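PDB 4WJB: putative amidohydrolase/peptidase from Burkholderia cenocepacia, which probably acts as a zinc-dependent hydrolase of the peptidase M20 family, cleaving carbon-nitrogen bonds other than peptide bonds. Local coordinates for residues R168-G171 against A172-I176; E310-A313 against A314-E318; F261-V264 against L265-Y269. All coordinates share one frame; numbering follows the deposited sequence.

Contact 1: residues R168-G171 against A172-I176; sequences RTDG and AGRTI
Asp170 folds its carboxylate back over the turn that it starts, and Asp170 OD1 takes the backbone N-H of Arg174 N at 2.8 Å. The torsion responsible is chi1 at 62°, which sets CG between the backbone N and the carbonyl carbon. Arg174 N meets OD1 on its syn side, 33° out of the carboxylate plane. Asp170 OD1 also receives a weak bond from Ala172 N at 3.0 Å, and the methyl of Ala172 lies beside it. Residues Asp170 to Gly173 form a type I beta turn, closed by Gly173 N to Asp170 O at 2.8 Å; Gly173, with its positive phi, stands where a CB would press on the preceding carbonyl. Asp170 N donates to Arg174 O, so the Asp170 backbone N-H and carboxylate both bind the backbone of Arg174. This is consistent with a type I turn followed by a G1 beta bulge, as in a short hairpin-like reversal. The two side chains run side by side in the same direction, yet the guanidinium keeps its distance from the carboxylate, whose OD2 forms a salt bridge with Arg145. Beyond the turn the chains bridge once, at Thr169 and Thr175, with their CG2 methyls 3.7 Å apart. Arg168 closes the far end: its carbonyl O accepts Ile176 N at 2.9 Å, and its CB packs on Ile176 CD1 at 3.9 Å. The rest of Arg168 bends away to Tyr164, where NE bonds to the carbonyl O and the guanidinium makes a cation-pi contact. Thr175 N-caps helix 176-183, its OG1 accepting from Glu178 N. One carboxylate thus serves two tasks, OD1 fixing the turn and OD2 tying it to Arg145, which probably balances much of the negative charge.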
# COMPACT_ATOMS: atom_id res chain seq x y z
N ARG A 168 18.26 -26.99 12.75
CA ARG A 168 17.91 -25.96 11.78
C ARG A 168 18.45 -26.37 10.41
O ARG A 168 19.61 -26.76 10.28
CB ARG A 168 18.47 -24.60 12.20
CG ARG A 168 18.02 -24.14 13.59
CD ARG A 168 16.49 -24.09 13.71
NE ARG A 168 15.90 -25.37 14.12
CZ ARG A 168 14.63 -25.71 13.92
NH1 ARG A 168 13.81 -24.87 13.30
NH2 ARG A 168 14.18 -26.89 14.33
N THR A 169 17.60 -26.30 9.39
CA THR A 169 17.96 -26.82 8.07
C THR A 169 18.09 -25.71 7.03
O THR A 169 17.49 -24.64 7.18
CB THR A 169 16.92 -27.83 7.56
OG1 THR A 169 15.70 -27.15 7.23
CG2 THR A 169 16.63 -28.87 8.63
N ASP A 170 18.89 -25.96 5.99
CA ASP A 170 19.00 -25.02 4.87
C ASP A 170 18.09 -25.47 3.73
O ASP A 170 17.44 -26.52 3.81
CB ASP A 170 20.45 -24.89 4.39
CG ASP A 170 21.03 -26.21 3.87
OD1 ASP A 170 20.29 -27.20 3.69
OD2 ASP A 170 22.26 -26.24 3.64
N GLY A 171 18.08 -24.70 2.64
CA GLY A 171 17.24 -25.01 1.50
C GLY A 171 17.53 -26.35 0.85
O GLY A 171 16.71 -26.87 0.09
N ALA A 172 18.69 -26.92 1.15
CA ALA A 172 19.08 -28.22 0.60
C ALA A 172 18.65 -29.37 1.51
O ALA A 172 18.85 -30.54 1.18
CB ALA A 172 20.59 -28.26 0.36
N GLY A 173 18.07 -29.04 2.66
CA GLY A 173 17.58 -30.05 3.59
C GLY A 173 18.66 -30.50 4.55
O GLY A 173 18.52 -31.51 5.24
N ARG A 174 19.74 -29.74 4.60
CA ARG A 174 20.86 -30.09 5.44
C ARG A 174 20.80 -29.32 6.75
O ARG A 174 20.55 -28.11 6.76
CB ARG A 174 22.17 -29.81 4.70
CG ARG A 174 22.29 -30.62 3.42
CD ARG A 174 22.66 -32.06 3.73
NE ARG A 174 24.03 -32.14 4.22
CZ ARG A 174 24.56 -33.19 4.82
NH1 ARG A 174 23.84 -34.29 5.02
NH2 ARG A 174 25.83 -33.15 5.23
N THR A 175 21.02 -30.02 7.86
CA THR A 175 20.94 -29.41 9.18
C THR A 175 22.27 -28.82 9.62
O THR A 175 23.33 -29.15 9.08
CB THR A 175 20.48 -30.42 10.25
OG1 THR A 175 21.53 -31.36 10.51
CG2 THR A 175 19.23 -31.16 9.80
N ILE A 176 22.21 -27.93 10.61
CA ILE A 176 23.41 -27.32 11.18
C ILE A 176 24.33 -28.41 11.73
O ILE A 176 25.54 -28.38 11.52
CB ILE A 176 23.04 -26.30 12.28
CG1 ILE A 176 22.61 -24.98 11.64
CG2 ILE A 176 24.22 -26.08 13.24
CD1 ILE A 176 22.28 -23.87 12.63

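Contact 2: residues E310-A313 against A314-E318; sequences ELDA and ALRAE
Residues 310 to 318 form continuous alpha-helix within helix 305-326, and four successive i to i+4 backbone bonds, from Ala314 N to Glu310 O through Ala317 N to Ala313 O, cross the junction at 2.9 to 3.0 Å. One full turn apart, Asp312 and Arg316 form a salt bridge in which Arg316 NE donates to Asp312 OD1 at 3.0 Å. The bond is nearly straight, 169° at the hydrogen, and OD1 sits at the guanidinium edge, close to its plane. On the acid, NE arrives on the syn side of OD1 but out of the carboxylate plane, and the two flat groups are inclined to each other by 50°. Asp312 has CG anti to its own N (chi1 175°), which swings the carboxylate along the helix toward the arginine. The Arg316 chain is extended from CG to NE; Arg316 CG passes 3.3 Å from Asp312 O, and Arg316 CD lies 3.4 Å from Asp312 OD2. OD1 has a second hydrogen-bond partner in Tyr229 OH, so the acid also ties the helix to strand 217-234. On another flank Leu311 and Leu315 are buried: both reach Phe300 of strand 289-302, while Leu315 also touches Met258 and Ile332. Ala314, with its small methyl, lies against Leu265 of helix 251-268, and Ala317 CB rests 3.3 Å from Ala313 O. The pattern is that of an amphipathic helix lying on a beta-sheet, with an i to i+4 salt bridge along its margin, as in the alpha/beta dimerisation domain of M20 peptidases.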
# COMPACT_ATOMS: atom_id res chain seq x y z
N GLU A 310 4.18 2.96 27.10
CA GLU A 310 3.52 4.23 26.81
C GLU A 310 3.18 4.36 25.33
O GLU A 310 2.12 4.89 24.97
CB GLU A 310 4.39 5.41 27.27
CG GLU A 310 4.68 5.41 28.76
CD GLU A 310 5.35 6.69 29.23
OE1 GLU A 310 5.47 7.63 28.41
OE2 GLU A 310 5.73 6.76 30.41
N LEU A 311 4.09 3.89 24.48
CA LEU A 311 3.86 3.90 23.04
C LEU A 311 2.68 3.00 22.68
O LEU A 311 1.86 3.36 21.84
CB LEU A 311 5.11 3.46 22.29
CG LEU A 311 6.24 4.48 22.29
CD1 LEU A 311 7.53 3.85 21.81
CD2 LEU A 311 5.86 5.67 21.43
N ASP A 312 2.62 1.84 23.32
CA ASP A 312 1.52 0.91 23.11
C ASP A 312 0.19 1.56 23.46
O ASP A 312 -0.76 1.53 22.67
CB ASP A 312 1.72 -0.35 23.95
CG ASP A 312 0.54 -1.30 23.85
OD1 ASP A 312 0.47 -2.07 22.86
OD2 ASP A 312 -0.33 -1.27 24.75
N ALA A 313 0.14 2.16 24.64
CA ALA A 313 -1.07 2.82 25.12
C ALA A 313 -1.47 3.97 24.20
O ALA A 313 -2.65 4.14 23.88
CB ALA A 313 -0.87 3.32 26.54
N ALA A 314 -0.48 4.75 23.75
CA ALA A 314 -0.76 5.91 22.92
C ALA A 314 -1.32 5.50 21.56
O ALA A 314 -2.28 6.10 21.06
CB ALA A 314 0.49 6.76 22.75
N LEU A 315 -0.72 4.47 20.97
CA LEU A 315 -1.16 3.95 19.68
C LEU A 315 -2.59 3.43 19.76
O LEU A 315 -3.42 3.74 18.90
CB LEU A 315 -0.22 2.84 19.20
CG LEU A 315 -0.62 2.09 17.93
CD1 LEU A 315 -0.60 3.00 16.72
CD2 LEU A 315 0.29 0.89 17.71
N ARG A 316 -2.87 2.64 20.79
CA ARG A 316 -4.19 2.05 20.97
C ARG A 316 -5.25 3.11 21.26
O ARG A 316 -6.39 3.00 20.82
CB ARG A 316 -4.16 1.01 22.09
CG ARG A 316 -3.36 -0.23 21.75
CD ARG A 316 -3.25 -1.20 22.93
NE ARG A 316 -2.51 -2.40 22.58
CZ ARG A 316 -3.07 -3.50 22.07
NH1 ARG A 316 -4.38 -3.53 21.86
NH2 ARG A 316 -2.33 -4.55 21.77
N ALA A 317 -4.87 4.15 22.01
CA ALA A 317 -5.79 5.22 22.34
C ALA A 317 -6.16 6.03 21.10
O ALA A 317 -7.33 6.34 20.87
CB ALA A 317 -5.20 6.13 23.41
N GLU A 318 -5.15 6.37 20.30
CA GLU A 318 -5.39 7.18 19.11
C GLU A 318 -6.13 6.39 18.05
O GLU A 318 -6.97 6.94 17.33
CB GLU A 318 -4.07 7.71 18.55
CG GLU A 318 -4.23 8.62 17.32
CD GLU A 318 -4.91 9.94 17.63
OE1 GLU A 318 -5.19 10.23 18.82
OE2 GLU A 318 -5.18 10.71 16.69

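Contact 3: residues F261-V264 against L265-Y269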
# COMPACT_ATOMS: atom_id res chain seq x y z
N PHE A 261 0.54 9.79 12.84
CA PHE A 261 0.60 9.78 14.30
C PHE A 261 1.76 8.92 14.79
O PHE A 261 2.39 9.24 15.80
CB PHE A 261 -0.71 9.29 14.91
CG PHE A 261 -0.75 9.41 16.41
CD1 PHE A 261 -0.82 10.65 17.01
CD2 PHE A 261 -0.69 8.28 17.21
CE1 PHE A 261 -0.84 10.77 18.39
CE2 PHE A 261 -0.72 8.39 18.59
CZ PHE A 261 -0.79 9.64 19.18
N VAL A 262 2.01 7.82 14.09
CA VAL A 262 3.12 6.94 14.45
C VAL A 262 4.43 7.73 14.38
O VAL A 262 5.26 7.64 15.29
CB VAL A 262 3.20 5.70 13.53
CG1 VAL A 262 4.55 4.99 13.69
CG2 VAL A 262 2.06 4.74 13.84
N GLU A 263 4.59 8.54 13.34
CA GLU A 263 5.76 9.41 13.24
C GLU A 263 5.82 10.38 14.41
O GLU A 263 6.89 10.62 14.97
CB GLU A 263 5.77 10.19 11.93
CG GLU A 263 7.02 11.05 11.79
CD GLU A 263 7.01 11.92 10.55
OE1 GLU A 263 7.80 11.63 9.63
OE2 GLU A 263 6.21 12.88 10.51
N VAL A 264 4.67 10.94 14.77
CA VAL A 264 4.59 11.85 15.91
C VAL A 264 5.07 11.16 17.19
O VAL A 264 5.80 11.74 18.00
CB VAL A 264 3.14 12.36 16.11
CG1 VAL A 264 2.93 12.86 17.54
CG2 VAL A 264 2.83 13.45 15.10
N LEU A 265 4.66 9.90 17.37
CA LEU A 265 5.07 9.15 18.55
C LEU A 265 6.58 8.91 18.60
O LEU A 265 7.20 9.07 19.65
CB LEU A 265 4.32 7.81 18.61
CG LEU A 265 2.83 7.92 18.96
CD1 LEU A 265 2.21 6.54 19.05
CD2 LEU A 265 2.63 8.69 20.26
N GLY A 266 7.17 8.53 17.47
CA GLY A 266 8.61 8.32 17.41
C GLY A 266 9.37 9.59 17.76
O GLY A 266 10.32 9.57 18.55
N ARG A 267 8.93 10.70 17.19
CA ARG A 267 9.59 11.98 17.42
C ARG A 267 9.33 12.52 18.82
O ARG A 267 10.12 13.30 19.35
CB ARG A 267 9.14 13.00 16.37
CG ARG A 267 9.54 12.61 14.95
CD ARG A 267 9.15 13.67 13.94
NE ARG A 267 9.71 13.37 12.62
CZ ARG A 267 9.58 14.14 11.55
NH1 ARG A 267 8.90 15.28 11.63
NH2 ARG A 267 10.13 13.78 10.40
N ARG A 268 8.23 12.09 19.42
CA ARG A 268 7.88 12.53 20.77
C ARG A 268 8.83 11.93 21.80
O ARG A 268 9.16 12.58 22.80
CB ARG A 268 6.44 12.15 21.11
CG ARG A 268 5.97 12.69 22.46
CD ARG A 268 4.63 12.09 22.86
NE ARG A 268 3.53 12.58 22.03
CZ ARG A 268 2.29 12.11 22.10
NH1 ARG A 268 2.00 11.14 22.95
NH2 ARG A 268 1.34 12.61 21.32
N TYR A 269 9.27 10.70 21.57
CA TYR A 269 10.17 10.02 22.49
C TYR A 269 11.60 9.96 21.95
O TYR A 269 12.29 8.96 22.12
CB TYR A 269 9.66 8.61 22.79
CG TYR A 269 8.38 8.59 23.58
CD1 TYR A 269 7.14 8.63 22.95
CD2 TYR A 269 8.40 8.51 24.97
CE1 TYR A 269 5.96 8.61 23.68
CE2 TYR A 269 7.23 8.49 25.70
CZ TYR A 269 6.02 8.53 25.06
OH TYR A 269 4.86 8.51 25.80
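Glu263 and Arg267 stack their flat ends, the carboxylate lying over one face of the guanidinium with the two planes 14° apart. The carboxylate carbon Glu263 CD is 3.5 Å above the Arg267 guanidinium plane, over its centre, and Glu263 OE1 comes within 3.3 Å of Arg267 NH2. Because OE1 lies well out of that plane no N-H points at it, and the salt bridge is one of charges alone. Both chains are drawn out to meet: Glu263 is extended beyond CG, and Arg267 from CG to NE. The second subunit packs close by, its Val253 on Glu263 and its Met245 on Arg267. On a different flank, Phe261 crosses Leu265 obliquely. With CG anti to N (chi1 -174°) the ring reaches along the helix, and Phe261 CE2 meets Leu265 CD1 at 3.5 Å, while Phe261 CZ lies 3.7 Å from Leu265 CD2. Arg268 brings its guanidinium back over Leu265, whose CD2 sits 3.7 Å above one face of that group, toward the rim. Arg268 NH2 also approaches Phe261 CE1 obliquely, at 4.1 Å. Ring and guanidinium stand 80° apart, almost perpendicular, with Val264 CG1 also near NH2. Helical i to i+4 bonds run from Leu265 N to Phe261 O through to Arg268 N to Val264 O, and Tyr269 is the first residue to leave helical angles. Val262 points away from 265-269 and packs on Val277 and Val298. This is the C-terminal end of helix 251-268 in the M20 dimerisation domain, with one flank buried on the sheet and another meeting the partner subunit.

How the contacts relate
Along the chain contact 1 comes first, then contact 3, then contact 2. Contacts 2 and 3 lie on helices 305-326 and 251-268, which pack side by side over strands such as 289-302; their centres are 11 Å apart. They meet directly: Tyr269 OH is probably hydrogen-bonded to Glu310 OE1 at 2.8 Å, and Phe261 CE2 packs on Glu318 CB at 3.4 Å. Contact 1 has its centre about 41 Å from both others. The side chains of Ile176 and Glu141, a zinc ligand seen in a structure of this protein but not bound in this chain, are about 10 Å apart. Contacts 2 and 3 thus belong to the dimerisation domain, where contact 3 meets the second subunit; contact 1 is a separate surface turn.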